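Local coordinates for nuclease-like protein (Chaetomium thermophilum, PDB 6GRB), which probably resolves four-way Holliday junctions formed in DNA recombination, as the metal-dependent eukaryotic junction-resolving endonuclease GEN1, of which this chain holds the nuclease core and the C-terminal domain, at residues Leu18-Leu21 with Ala22-Leu26; Val443-Thr446 with Ile447-Gly451; His29-Pro32 with Leu33-Ala36; Phe372-Asp375 with Ala376-Glu379. All coordinates share one frame; numbering follows the deposited sequence.

Contact 1: residues Leu18-Leu21 with Ala22-Leu26; sequences LCKL and AIDHL
Lys20 and Asp24 sit one turn apart on helix 18-29, an i to i+4 salt bridge laid over backbone bonds of the same alpha-helix in the XPG-type nuclease domain. The lysine chain runs out with CG anti to its N (chi1 -175°) and bends only at the last torsion (chi4 58°), which brings the ammonium to the OD2 side of the Asp24 carboxylate. NZ of Lys20 lies 2.8 Å from OD2 of Asp24, on the syn lone pair of that oxygen; from the same NZ to OD1 of Asp24 the bond is weak, 3.3 Å. The two side chains meet at a slant, and the methylenes join in, CE of Lys20 standing 3.2 Å from OD2 of Asp24. Replacing Lys20 by alanine is likely to leave the Asp24 carboxylate without this positive mate and less held in its rotation about chi2. Further round the helix SG of Cys19 touches CG1 of Ile23 at 4.1 Å. This apolar flank packs outward: Cys19 meets Thr374 and Thr377, while Ile23 meets Thr446 and Ile447 of helix 445-451. Lys20 itself also touches Asp375 and Thr377, so the lysine end of the pair borders the C-terminal domain. The backbone beneath is regular, with the Ala22, Ile23, Asp24 and His25 amides each bonded to the carbonyl four residues back. The last of them, from His25 N to Leu21 O, is 3.1 Å long, its donor tilted 32° out of the carbonyl plane, and CB of His25 rests 3.3 Å from the same Leu21 O.

Contact 2: residues Val443-Thr446 with Ile447-Gly451; sequences VPET and ILKLG
Val443 meets Leu448 where strand 439-444 turns straight into helix 445-451, in the C-terminal domain. CG1 of Val443 lies 3.5 Å from CD2 of Leu448, the two side chains crossing at about a right angle. The same CG1 of Val443 also reaches CG2 of Ile447 at 4.2 Å, so one methyl branch touches both Ile447 and Leu448. It is brought there by a valine chi1 of 180°, which sets CG1 opposite the backbone N.

Among the backbone bonds, Pro444 O, at the N-cap position, accepts from Leu448 N at 3.3 Å, with the donor in the carbonyl plane, and weakly from Ile447 N. Glu445 O likewise takes Lys449 N at 3.0 Å and, weakly, Leu448 N. The bond from Leu450 N to Thr446 O is weak as well, while CG of Leu450 comes within 3.3 Å of that oxygen.

The charged pair is looser. Glu445 and Lys449, both extended, slant across each other one turn apart, and OE2 of Glu445 to NZ of Lys449 is a long salt bridge at 3.8 Å. CE of Lys449 is slightly nearer, 3.6 Å from OE2 of Glu445. The carboxylate has a second partner, OE1 forming a salt bridge with NH1 of Arg368, and OE2 lies close to Glu460, a like charge that Lys449 probably helps to offset.

Around the turn, Val443 and Ile447 face helix 318-340, Pro444 lies on Ile23 and Thr446 on Glu27 of helix 18-29, and Leu448 packs on Leu380 and Val382 of strand 377-384.

Contact 3: residues His29-Pro32 with Leu33-Ala36; sequences HNRP and LRLA
Arg31 and Arg34 bring their guanidinium groups together with the planes 41° apart. NH1 of Arg34 stands 2.9 Å above one face of the Arg31 group, displaced toward its rim, and lies 3.0 Å from NH2 of Arg31. That is unusually close for two donors, so the exact placement of the groups is somewhat doubtful at 2.40 Å resolution. In return CZ of Arg31 lies over a face of the Arg34 guanidinium, 3.2 Å above its plane and again off-centre. This meeting of like charges would probably cost energy unless solvent or a counter-ion screens it. The two side chains cross at about a right angle; a chi1 of 80° and an extended chain beyond it carry the Arg31 guanidinium to Arg34.

With alanine in place of Arg31, the group lying on one face of the Arg34 guanidinium is lost, which is likely to open a gap there. Both arginines belong to the link from helix 18-29 to strand 34-37, a strand of the mixed sheet of the PIN-like nuclease domain. Pro32, next to Arg31 in the chain, packs on His73 of the adjoining strand 73-78. Outward, Arg34 rests on Phe295 and Pro296, while its backbone N donates to OD2 of Asp135. Behind Arg31, its O accepts a weak hydrogen bond from ND1 of His25.

Contact 4: residues Phe372-Asp375 with Ala376-Glu379; sequences FSTD and ATPE
Thr374 faces Thr377 across the turn that joins strands 364-371 and 377-384, a beta-hairpin of the C-terminal domain. Starting at CB, the Thr374 side chain lies 3.6 Å from OG1 and 3.7 Å from CB of Thr377, so the two beta-carbons pack against each other. From CB the hydroxyl OG1 goes into the slot between the backbone N and the carbonyl carbon (chi1 56°). There OG1 of Thr374 takes a weak hydrogen bond from Thr377 N at 3.1 Å, and it is also hydrogen-bonded to His371 O, just before the turn. The other branch ends in the methyl CG2, which meets the carboxylate of Glu379 coming from the opposite direction: OE1 and OE2 of Glu379 are both 3.9 Å from CG2 of Thr374. That carboxylate has its salt bridge elsewhere, OE2 with NE of Arg369.

The carbonyl of Thr374 closes the turn. Its O accepts from OG1 of Thr377 at 2.7 Å, in the carbonyl plane and on a lone pair, while Thr377 N, 3.1 Å from the same O, approaches from 68° out of that plane. Asp375 and Ala376 bridge the corner, both with positive phi. Asp375 turns its carboxylate to Ser17 N and His168 NE2.

The chemistry implies a doubly gripped Thr374 O whose shorter, in-plane bond comes from a side chain, so the Thr377 hydroxyl probably does much to fix the shape of this corner.

How the contacts relate
Along the chain the order is contact 1, contact 3, contact 4, contact 2. The first two belong to the nuclease domain, where helix 18-29 of contact 1 leads through contact 3 into strand 34-37, their centres about 8 Å apart. Contacts 4 and 2 lie in the C-terminal domain, their centres about 13 Å apart, on neighbouring strands 377-384 and 439-444, joined by a probable hydrogen bond from Glu445 N to Pro378 O. Helix 18-29 touches both: the centre of contact 1 lies about 10 Å from that of contact 4 and 12 Å from that of contact 2, whereas contact 3 touches neither. One face of this helix thus docks the C-terminal domain onto the nuclease domain, away from the metal site.

Contact 1: residues Leu18-Leu21 with Ala22-Leu26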
loop_
_atom_site.group_PDB
_atom_site.type_symbol
_atom_site.label_atom_id
_atom_site.label_comp_id
_atom_site.label_asym_id
_atom_site.label_seq_id
_atom_site.Cartn_x
_atom_site.Cartn_y
_atom_site.Cartn_z
ATOM N N LEU A 18 -0.603 7.861 -6.689
ATOM C CA LEU A 18 0.311 7.510 -5.600
ATOM C C LEU A 18 1.427 8.541 -5.443
ATOM O O LEU A 18 1.851 8.865 -4.325
ATOM C CB LEU A 18 0.904 6.124 -5.852
ATOM C CG LEU A 18 1.682 5.450 -4.728
ATOM C CD1 LEU A 18 0.944 5.602 -3.395
ATOM C CD2 LEU A 18 1.887 3.976 -5.060
ATOM N N CYS A 19 1.919 9.067 -6.559
ATOM C CA CYS A 19 2.863 10.170 -6.489
ATOM C C CYS A 19 2.274 11.373 -5.747
ATOM O O CYS A 19 2.993 12.064 -5.018
ATOM C CB CYS A 19 3.313 10.553 -7.898
ATOM S SG CYS A 19 4.217 12.109 -7.984
ATOM N N LYS A 20 0.976 11.652 -5.913
ATOM C CA LYS A 20 0.420 12.802 -5.197
ATOM C C LYS A 20 0.354 12.543 -3.696
ATOM O O LYS A 20 0.612 13.448 -2.899
ATOM C CB LYS A 20 -0.962 13.172 -5.715
ATOM C CG LYS A 20 -1.473 14.445 -5.055
ATOM C CD LYS A 20 -2.823 14.882 -5.545
ATOM C CE LYS A 20 -3.495 15.760 -4.506
ATOM N NZ LYS A 20 -2.611 16.923 -4.230
ATOM N N LEU A 21 0.028 11.317 -3.286
ATOM C CA LEU A 21 0.013 11.004 -1.862
ATOM C C LEU A 21 1.404 11.099 -1.271
ATOM O O LEU A 21 1.587 11.640 -0.177
ATOM C CB LEU A 21 -0.546 9.607 -1.627
ATOM C CG LEU A 21 -2.030 9.390 -1.838
ATOM C CD1 LEU A 21 -2.289 7.889 -1.860
ATOM C CD2 LEU A 21 -2.828 10.073 -0.736
ATOM N N ALA A 22 2.396 10.537 -1.962
ATOM C CA ALA A 22 3.765 10.583 -1.459
ATOM C C ALA A 22 4.260 12.023 -1.316
ATOM O O ALA A 22 4.851 12.389 -0.293
ATOM C CB ALA A 22 4.687 9.788 -2.387
ATOM N N ILE A 23 4.032 12.856 -2.338
ATOM C CA ILE A 23 4.602 14.194 -2.321
ATOM C C ILE A 23 3.807 15.136 -1.407
ATOM O O ILE A 23 4.390 16.032 -0.784
ATOM C CB ILE A 23 4.709 14.724 -3.758
ATOM C CG1 ILE A 23 5.706 13.880 -4.557
ATOM C CG2 ILE A 23 5.134 16.179 -3.782
ATOM C CD1 ILE A 23 7.173 14.037 -4.123
ATOM N N ASP A 24 2.481 14.966 -1.317
ATOM C CA ASP A 24 1.693 15.728 -0.352
ATOM C C ASP A 24 2.193 15.458 1.057
ATOM O O ASP A 24 2.432 16.387 1.849
ATOM C CB ASP A 24 0.212 15.354 -0.455
ATOM C CG ASP A 24 -0.523 16.077 -1.591
ATOM O OD1 ASP A 24 0.047 16.997 -2.247
ATOM O OD2 ASP A 24 -1.715 15.741 -1.808
ATOM N N HIS A 25 2.376 14.180 1.374
ATOM C CA HIS A 25 2.820 13.788 2.704
ATOM C C HIS A 25 4.229 14.296 2.989
ATOM O O HIS A 25 4.501 14.810 4.088
ATOM C CB HIS A 25 2.749 12.275 2.845
ATOM C CG HIS A 25 3.053 11.790 4.222
ATOM N ND1 HIS A 25 4.340 11.650 4.697
ATOM C CD2 HIS A 25 2.233 11.417 5.231
ATOM C CE1 HIS A 25 4.295 11.225 5.946
ATOM N NE2 HIS A 25 3.031 11.064 6.287
ATOM N N LEU A 26 5.130 14.165 2.006
ATOM C CA LEU A 26 6.479 14.708 2.141
ATOM C C LEU A 26 6.443 16.217 2.393
ATOM O O LEU A 26 7.233 16.739 3.190
ATOM C CB LEU A 26 7.286 14.361 0.888
ATOM C CG LEU A 26 8.688 14.921 0.679
ATOM C CD1 LEU A 26 9.516 14.838 1.974
ATOM C CD2 LEU A 26 9.389 14.219 -0.509
#

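Contact 2: residues Val443-Thr446 with Ile447-Gly451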
loop_
_atom_site.group_PDB
_atom_site.type_symbol
_atom_site.label_atom_id
_atom_site.label_comp_id
_atom_site.label_asym_id
_atom_site.label_seq_id
_atom_site.Cartn_x
_atom_site.Cartn_y
_atom_site.Cartn_z
ATOM N N VAL A 443 11.009 14.101 -12.461
ATOM C CA VAL A 443 11.112 13.912 -11.013
ATOM C C VAL A 443 10.297 15.000 -10.322
ATOM O O VAL A 443 10.331 16.164 -10.762
ATOM C CB VAL A 443 12.581 13.908 -10.556
ATOM C CG1 VAL A 443 12.676 13.719 -9.054
ATOM C CG2 VAL A 443 13.343 12.807 -11.281
ATOM N N PRO A 444 9.526 14.663 -9.282
ATOM C CA PRO A 444 8.709 15.687 -8.591
ATOM C C PRO A 444 9.551 16.837 -8.060
ATOM O O PRO A 444 10.582 16.630 -7.421
ATOM C CB PRO A 444 8.042 14.899 -7.457
ATOM C CG PRO A 444 7.926 13.496 -8.020
ATOM C CD PRO A 444 9.153 13.291 -8.880
ATOM N N GLU A 445 9.083 18.062 -8.326
ATOM C CA GLU A 445 9.848 19.271 -8.014
ATOM C C GLU A 445 10.242 19.340 -6.536
ATOM O O GLU A 445 11.337 19.811 -6.205
ATOM C CB GLU A 445 9.045 20.521 -8.413
ATOM C CG GLU A 445 9.768 21.825 -8.188
ATOM C CD GLU A 445 8.891 23.042 -8.480
ATOM O OE1 GLU A 445 7.655 22.912 -8.376
ATOM O OE2 GLU A 445 9.426 24.135 -8.808
ATOM N N THR A 446 9.377 18.889 -5.626
ATOM C CA THR A 446 9.777 19.063 -4.238
ATOM C C THR A 446 10.840 18.053 -3.828
ATOM O O THR A 446 11.636 18.333 -2.922
ATOM C CB THR A 446 8.571 19.018 -3.288
ATOM O OG1 THR A 446 7.884 17.773 -3.408
ATOM C CG2 THR A 446 7.623 20.153 -3.552
ATOM N N ILE A 447 10.915 16.901 -4.496
ATOM C CA ILE A 447 12.051 16.022 -4.230
ATOM C C ILE A 447 13.349 16.672 -4.712
ATOM O O ILE A 447 14.402 16.526 -4.085
ATOM C CB ILE A 447 11.821 14.624 -4.847
ATOM C CG1 ILE A 447 10.803 13.848 -4.021
ATOM C CG2 ILE A 447 13.122 13.829 -4.928
ATOM C CD1 ILE A 447 10.688 12.409 -4.395
ATOM N N LEU A 448 13.288 17.451 -5.783
ATOM C CA LEU A 448 14.494 18.093 -6.300
ATOM C C LEU A 448 14.909 19.310 -5.472
ATOM O O LEU A 448 16.097 19.652 -5.430
ATOM C CB LEU A 448 14.286 18.494 -7.762
ATOM C CG LEU A 448 14.012 17.425 -8.819
ATOM C CD1 LEU A 448 13.980 18.081 -10.186
ATOM C CD2 LEU A 448 15.047 16.330 -8.778
ATOM N N LYS A 449 13.962 19.987 -4.824
ATOM C CA LYS A 449 14.361 21.097 -3.973
ATOM C C LYS A 449 15.129 20.613 -2.751
ATOM O O LYS A 449 15.945 21.368 -2.214
ATOM C CB LYS A 449 13.136 21.913 -3.571
ATOM C CG LYS A 449 12.485 22.640 -4.745
ATOM C CD LYS A 449 11.264 23.416 -4.310
ATOM C CE LYS A 449 10.631 24.159 -5.467
ATOM N NZ LYS A 449 9.398 24.927 -5.094
ATOM N N LEU A 450 14.920 19.354 -2.346
ATOM C CA LEU A 450 15.588 18.787 -1.180
ATOM C C LEU A 450 16.995 18.302 -1.519
ATOM O O LEU A 450 17.948 18.537 -0.762
ATOM C CB LEU A 450 14.751 17.628 -0.618
ATOM C CG LEU A 450 13.327 17.972 -0.154
ATOM C CD1 LEU A 450 12.630 16.732 0.412
ATOM C CD2 LEU A 450 13.324 19.146 0.844
ATOM N N GLY A 451 17.137 17.624 -2.649
ATOM C CA GLY A 451 18.366 16.925 -2.961
ATOM C C GLY A 451 19.341 17.750 -3.762
ATOM O O GLY A 451 20.544 17.717 -3.492
#

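Contact 3: residues His29-Pro32 with Leu33-Ala36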
loop_
_atom_site.group_PDB
_atom_site.type_symbol
_atom_site.label_atom_id
_atom_site.label_comp_id
_atom_site.label_asym_id
_atom_site.label_seq_id
_atom_site.Cartn_x
_atom_site.Cartn_y
_atom_site.Cartn_z
ATOM N N HIS A 29 4.556 16.600 6.162
ATOM C CA HIS A 29 5.260 16.068 7.336
ATOM C C HIS A 29 6.776 16.085 7.202
ATOM O O HIS A 29 7.460 15.501 8.046
ATOM C CB HIS A 29 4.809 14.637 7.643
ATOM C CG HIS A 29 3.343 14.517 7.885
ATOM N ND1 HIS A 29 2.451 14.183 6.889
ATOM C CD2 HIS A 29 2.604 14.720 9.000
ATOM C CE1 HIS A 29 1.226 14.166 7.383
ATOM N NE2 HIS A 29 1.292 14.491 8.663
ATOM N N ASN A 30 7.310 16.711 6.153
ATOM C CA ASN A 30 8.752 16.871 5.960
ATOM C C ASN A 30 9.511 15.553 6.117
ATOM O O ASN A 30 10.592 15.492 6.700
ATOM C CB ASN A 30 9.312 17.954 6.888
ATOM C CG ASN A 30 9.067 19.363 6.337
ATOM O OD1 ASN A 30 8.048 20.005 6.637
ATOM N ND2 ASN A 30 9.993 19.842 5.500
ATOM N N ARG A 31 8.967 14.494 5.557
ATOM C CA ARG A 31 9.651 13.211 5.518
ATOM C C ARG A 31 8.824 12.286 4.639
ATOM O O ARG A 31 7.614 12.494 4.491
ATOM C CB ARG A 31 9.846 12.613 6.930
ATOM C CG ARG A 31 8.630 11.945 7.443
ATOM C CD ARG A 31 8.845 11.230 8.739
ATOM N NE ARG A 31 7.520 10.926 9.244
ATOM C CZ ARG A 31 7.241 10.426 10.443
ATOM N NH1 ARG A 31 5.968 10.205 10.754
ATOM N NH2 ARG A 31 8.209 10.144 11.323
ATOM N N PRO A 32 9.441 11.269 4.031
ATOM C CA PRO A 32 8.714 10.436 3.062
ATOM C C PRO A 32 7.576 9.630 3.693
ATOM O O PRO A 32 7.544 9.371 4.899
ATOM C CB PRO A 32 9.806 9.519 2.508
ATOM C CG PRO A 32 11.071 10.270 2.756
ATOM C CD PRO A 32 10.881 10.958 4.044
ATOM N N LEU A 33 6.610 9.288 2.851
ATOM C CA LEU A 33 5.483 8.458 3.241
ATOM C C LEU A 33 5.955 7.063 3.589
ATOM O O LEU A 33 6.740 6.470 2.849
ATOM C CB LEU A 33 4.480 8.379 2.082
ATOM C CG LEU A 33 3.267 7.457 2.121
ATOM C CD1 LEU A 33 2.252 8.027 3.057
ATOM C CD2 LEU A 33 2.668 7.394 0.747
ATOM N N ARG A 34 5.456 6.529 4.699
ATOM C CA ARG A 34 5.694 5.149 5.098
ATOM C C ARG A 34 4.458 4.309 4.834
ATOM O O ARG A 34 3.380 4.612 5.345
ATOM C CB ARG A 34 6.048 5.073 6.568
ATOM C CG ARG A 34 7.325 5.695 6.861
ATOM C CD ARG A 34 7.287 6.185 8.262
ATOM N NE ARG A 34 8.557 6.791 8.588
ATOM C CZ ARG A 34 8.854 7.251 9.794
ATOM N NH1 ARG A 34 7.933 7.184 10.765
ATOM N NH2 ARG A 34 10.047 7.800 10.017
ATOM N N LEU A 35 4.633 3.218 4.095
ATOM C CA LEU A 35 3.524 2.400 3.621
ATOM C C LEU A 35 3.686 0.964 4.092
ATOM O O LEU A 35 4.720 0.334 3.845
ATOM C CB LEU A 35 3.453 2.451 2.086
ATOM C CG LEU A 35 2.123 2.141 1.406
ATOM C CD1 LEU A 35 1.036 2.934 2.139
ATOM C CD2 LEU A 35 2.177 2.513 -0.107
ATOM N N ALA A 36 2.671 0.430 4.747
ATOM C CA ALA A 36 2.640 -1.010 4.973
ATOM C C ALA A 36 1.967 -1.655 3.765
ATOM O O ALA A 36 0.890 -1.218 3.349
ATOM C CB ALA A 36 1.908 -1.361 6.272
#

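Contact 4: residues Phe372-Asp375 with Ala376-Glu379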
loop_
_atom_site.group_PDB
_atom_site.type_symbol
_atom_site.label_atom_id
_atom_site.label_comp_id
_atom_site.label_asym_id
_atom_site.label_seq_id
_atom_site.Cartn_x
_atom_site.Cartn_y
_atom_site.Cartn_z
ATOM N N PHE A 372 -1.479 15.023 -15.659
ATOM C CA PHE A 372 -2.653 14.470 -14.982
ATOM C C PHE A 372 -2.378 13.124 -14.327
ATOM O O PHE A 372 -3.180 12.693 -13.491
ATOM C CB PHE A 372 -3.831 14.312 -15.950
ATOM C CG PHE A 372 -3.582 13.310 -17.055
ATOM C CD1 PHE A 372 -3.786 11.948 -16.849
ATOM C CD2 PHE A 372 -3.146 13.739 -18.302
ATOM C CE1 PHE A 372 -3.542 11.040 -17.845
ATOM C CE2 PHE A 372 -2.917 12.840 -19.316
ATOM C CZ PHE A 372 -3.111 11.487 -19.091
ATOM N N SER A 373 -1.302 12.433 -14.721
ATOM C CA SER A 373 -0.988 11.127 -14.143
ATOM C C SER A 373 -0.439 11.235 -12.729
ATOM O O SER A 373 -0.356 10.222 -12.032
ATOM C CB SER A 373 0.027 10.367 -15.012
ATOM O OG SER A 373 1.353 10.812 -14.767
ATOM N N THR A 374 -0.023 12.426 -12.307
ATOM C CA THR A 374 0.388 12.709 -10.933
ATOM C C THR A 374 -0.643 13.568 -10.200
ATOM O O THR A 374 -0.329 14.166 -9.171
ATOM C CB THR A 374 1.742 13.411 -10.926
ATOM O OG1 THR A 374 1.634 14.591 -11.731
ATOM C CG2 THR A 374 2.844 12.504 -11.473
ATOM N N ASP A 375 -1.870 13.640 -10.728
ATOM C CA ASP A 375 -2.897 14.592 -10.287
ATOM C C ASP A 375 -2.292 15.995 -10.155
ATOM O O ASP A 375 -2.514 16.730 -9.181
ATOM C CB ASP A 375 -3.574 14.123 -8.989
ATOM C CG ASP A 375 -4.189 12.723 -9.123
ATOM O OD1 ASP A 375 -4.591 12.330 -10.225
ATOM O OD2 ASP A 375 -4.256 11.983 -8.118
ATOM N N ALA A 376 -1.473 16.339 -11.156
ATOM C CA ALA A 376 -0.826 17.647 -11.287
ATOM C C ALA A 376 0.206 17.911 -10.188
ATOM O O ALA A 376 0.294 19.017 -9.658
ATOM C CB ALA A 376 -1.858 18.765 -11.340
ATOM N N THR A 377 0.996 16.905 -9.831
ATOM C CA THR A 377 2.198 17.176 -9.053
ATOM C C THR A 377 3.242 17.831 -9.950
ATOM O O THR A 377 3.534 17.312 -11.041
ATOM C CB THR A 377 2.789 15.915 -8.461
ATOM O OG1 THR A 377 1.770 15.180 -7.783
ATOM C CG2 THR A 377 3.878 16.282 -7.464
ATOM N N PRO A 378 3.813 18.966 -9.551
ATOM C CA PRO A 378 4.845 19.604 -10.383
ATOM C C PRO A 378 6.063 18.706 -10.530
ATOM O O PRO A 378 6.602 18.200 -9.550
ATOM C CB PRO A 378 5.176 20.887 -9.613
ATOM C CG PRO A 378 3.940 21.171 -8.833
ATOM C CD PRO A 378 3.359 19.842 -8.458
ATOM N N GLU A 379 6.495 18.503 -11.771
ATOM C CA GLU A 379 7.673 17.702 -12.049
ATOM C C GLU A 379 8.645 18.523 -12.870
ATOM O O GLU A 379 8.246 19.403 -13.637
ATOM C CB GLU A 379 7.324 16.411 -12.785
ATOM C CG GLU A 379 6.570 15.398 -11.932
ATOM C CD GLU A 379 6.183 14.163 -12.723
ATOM O OE1 GLU A 379 6.593 13.052 -12.327
ATOM O OE2 GLU A 379 5.486 14.312 -13.750
#